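Local structure of LAIR1 ectodomain from antibody MGD21 (Homo sapiens, 7JZI) at residues E38-Y43 against A73-C78. The protein is a LAIR1-derived immunoglobulin domain inserted in the human antibody MGD21, and binds the malaria parasite surface protein RIFIN. Numbering follows the deposited sequence.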
loop_
_atom_site.group_PDB
_atom_site.type_symbol
_atom_site.label_atom_id
_atom_site.label_comp_id
_atom_site.label_asym_id
_atom_site.label_seq_id
_atom_site.Cartn_x
_atom_site.Cartn_y
_atom_site.Cartn_z
ATOM N N GLU A 38 0.095 10.436 8.160
ATOM C CA GLU A 38 1.217 9.538 8.382
ATOM C C GLU A 38 1.492 9.422 9.871
ATOM O O GLU A 38 1.357 10.403 10.605
ATOM C CB GLU A 38 2.485 10.070 7.698
ATOM C CG GLU A 38 2.869 9.409 6.390
ATOM C CD GLU A 38 4.275 9.791 5.961
ATOM O OE1 GLU A 38 4.684 9.413 4.840
ATOM O OE2 GLU A 38 4.968 10.477 6.748
ATOM N N ARG A 39 1.904 8.234 10.308
ATOM C CA ARG A 39 2.326 8.012 11.679
ATOM C C ARG A 39 3.848 8.079 11.746
ATOM O O ARG A 39 4.520 8.440 10.775
ATOM C CB ARG A 39 1.834 6.666 12.212
ATOM C CG ARG A 39 0.445 6.271 11.795
ATOM C CD ARG A 39 0.001 5.018 12.529
ATOM N NE ARG A 39 -0.047 5.225 13.977
ATOM C CZ ARG A 39 -0.595 4.374 14.841
ATOM N NH1 ARG A 39 -1.156 3.255 14.404
ATOM N NH2 ARG A 39 -0.580 4.639 16.143
ATOM N N GLU A 40 4.406 7.708 12.904
ATOM C CA GLU A 40 5.858 7.733 13.067
ATOM C C GLU A 40 6.544 6.824 12.064
ATOM O O GLU A 40 7.568 7.196 11.477
ATOM C CB GLU A 40 6.251 7.324 14.483
ATOM C CG GLU A 40 7.725 7.532 14.741
ATOM C CD GLU A 40 8.116 7.298 16.179
ATOM O OE1 GLU A 40 7.212 7.324 17.041
ATOM O OE2 GLU A 40 9.325 7.089 16.441
ATOM N N ARG A 41 5.991 5.635 11.843
ATOM C CA ARG A 41 6.517 4.761 10.810
ATOM C C ARG A 41 5.892 5.167 9.479
ATOM O O ARG A 41 4.673 5.078 9.298
ATOM C CB ARG A 41 6.246 3.298 11.166
ATOM C CG ARG A 41 7.315 2.651 12.086
ATOM C CD ARG A 41 7.326 3.074 13.570
ATOM N NE ARG A 41 6.158 2.673 14.369
ATOM C CZ ARG A 41 6.044 2.895 15.681
ATOM N NH1 ARG A 41 4.955 2.516 16.335
ATOM N NH2 ARG A 41 7.027 3.499 16.342
ATOM N N ASN A 42 6.746 5.611 8.550
ATOM C CA ASN A 42 6.294 6.273 7.329
ATOM C C ASN A 42 5.417 5.386 6.463
ATOM O O ASN A 42 4.623 5.908 5.675
ATOM C CB ASN A 42 7.499 6.775 6.536
ATOM C CG ASN A 42 8.033 8.089 7.079
ATOM O OD1 ASN A 42 7.493 8.641 8.041
ATOM N ND2 ASN A 42 9.099 8.595 6.469
ATOM N N TYR A 43 5.522 4.072 6.639
ATOM C CA TYR A 43 4.778 3.120 5.777
ATOM C C TYR A 43 3.329 2.980 6.233
ATOM O O TYR A 43 2.544 2.332 5.544
ATOM C CB TYR A 43 5.489 1.767 5.724
ATOM C CG TYR A 43 6.015 1.208 7.021
ATOM C CD1 TYR A 43 5.172 0.605 7.935
ATOM C CD2 TYR A 43 7.368 1.223 7.308
ATOM C CE1 TYR A 43 5.649 0.065 9.116
ATOM C CE2 TYR A 43 7.865 0.689 8.485
ATOM C CZ TYR A 43 7.002 0.106 9.394
ATOM O OH TYR A 43 7.475 -0.424 10.558
ATOM N N ALA A 73 -2.564 5.744 19.651
ATOM C CA ALA A 73 -1.706 6.803 20.162
ATOM C C ALA A 73 -0.358 6.808 19.455
ATOM O O ALA A 73 0.194 5.758 19.108
ATOM C CB ALA A 73 -1.491 6.643 21.667
ATOM N N GLY A 74 0.174 8.004 19.254
ATOM C CA GLY A 74 1.482 8.154 18.650
ATOM C C GLY A 74 1.586 9.470 17.902
ATOM O O GLY A 74 0.755 10.365 18.063
ATOM N N LEU A 75 2.629 9.564 17.071
ATOM C CA LEU A 75 2.914 10.767 16.300
ATOM C C LEU A 75 2.266 10.687 14.926
ATOM O O LEU A 75 2.281 9.636 14.276
ATOM C CB LEU A 75 4.420 10.981 16.155
ATOM C CG LEU A 75 5.175 11.255 17.456
ATOM C CD1 LEU A 75 6.680 11.007 17.341
ATOM C CD2 LEU A 75 4.837 12.634 17.997
ATOM N N PHE A 76 1.751 11.832 14.475
ATOM C CA PHE A 76 0.963 11.980 13.260
ATOM C C PHE A 76 1.364 13.264 12.529
ATOM O O PHE A 76 1.634 14.293 13.157
ATOM C CB PHE A 76 -0.525 12.026 13.615
ATOM C CG PHE A 76 -1.113 10.695 13.998
ATOM C CD1 PHE A 76 -1.316 10.380 15.334
ATOM C CD2 PHE A 76 -1.465 9.765 13.038
ATOM C CE1 PHE A 76 -1.873 9.168 15.709
ATOM C CE2 PHE A 76 -2.014 8.539 13.407
ATOM C CZ PHE A 76 -2.218 8.243 14.744
ATOM N N ARG A 77 1.393 13.208 11.199
ATOM C CA ARG A 77 1.766 14.375 10.404
ATOM C C ARG A 77 1.228 14.221 8.985
ATOM O O ARG A 77 0.924 13.118 8.538
ATOM C CB ARG A 77 3.282 14.565 10.387
ATOM C CG ARG A 77 3.984 13.599 9.450
ATOM C CD ARG A 77 5.495 13.781 9.430
ATOM N NE ARG A 77 6.130 12.826 8.521
ATOM C CZ ARG A 77 7.444 12.728 8.327
ATOM N NH1 ARG A 77 8.276 13.520 8.987
ATOM N NH2 ARG A 77 7.927 11.835 7.470
ATOM N N CYS A 78 1.126 15.332 8.269
ATOM C CA CYS A 78 0.496 15.322 6.960
ATOM C C CYS A 78 1.494 15.611 5.846
ATOM O O CYS A 78 2.554 16.211 6.047
ATOM C CB CYS A 78 -0.646 16.345 6.910
ATOM S SG CYS A 78 -1.911 16.253 8.248
#
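R77 and E38 run side by side on one face of the sheet and meet through their charged ends in a salt bridge. NE of R77 gives a fairly straight hydrogen bond to OE2 of E38, 3.2 Å away, and NH2 of R77 adds a weak one to the same oxygen. The carboxylate and guanidinium planes differ by 27°, and OE2 sits at the guanidinium edge, close to its plane. Two things bring the head there: CG of R77 stands between the backbone N and the carbonyl carbon (chi1 77°), and the chain then runs out fully extended to NE. Behind this pair the backbones are joined by E38 N to R77 O at 2.8 Å and R77 N to E38 O at 2.9 Å, an antiparallel hydrogen-bonded pair. The strands are 34-39 and 74-82, C and F of an immunoglobulin sandwich; C78, directly after R77 on strand 74-82, forms the disulfide to C26 that ties the two sheets together. On the other face R39 lies alongside F76. Its guanidinium is within 5° of parallel to the ring, although displaced from it; CG of R39 comes 3.7 Å from CE2 of F76, and NE of R39 approaches CZ of F76 at 3.8 Å. A bend at chi3 turns the head toward the loop that leads into strand 74-82, where NH2 of R39 hydrogen-bonds to the carbonyl of G71, and A73 O lies 3.3 Å from NH2 of R39, at the edge of the guanidinium. A serine in place of R39 would probably cost the G71 carbonyl this donor and leave one side of F76 less well packed. R39 also packs on Y75 of the Rifin chain. Farther along, where 38-43 turns away from the sheet, CD1 of L75 touches OE1 of E40 at 3.7 Å.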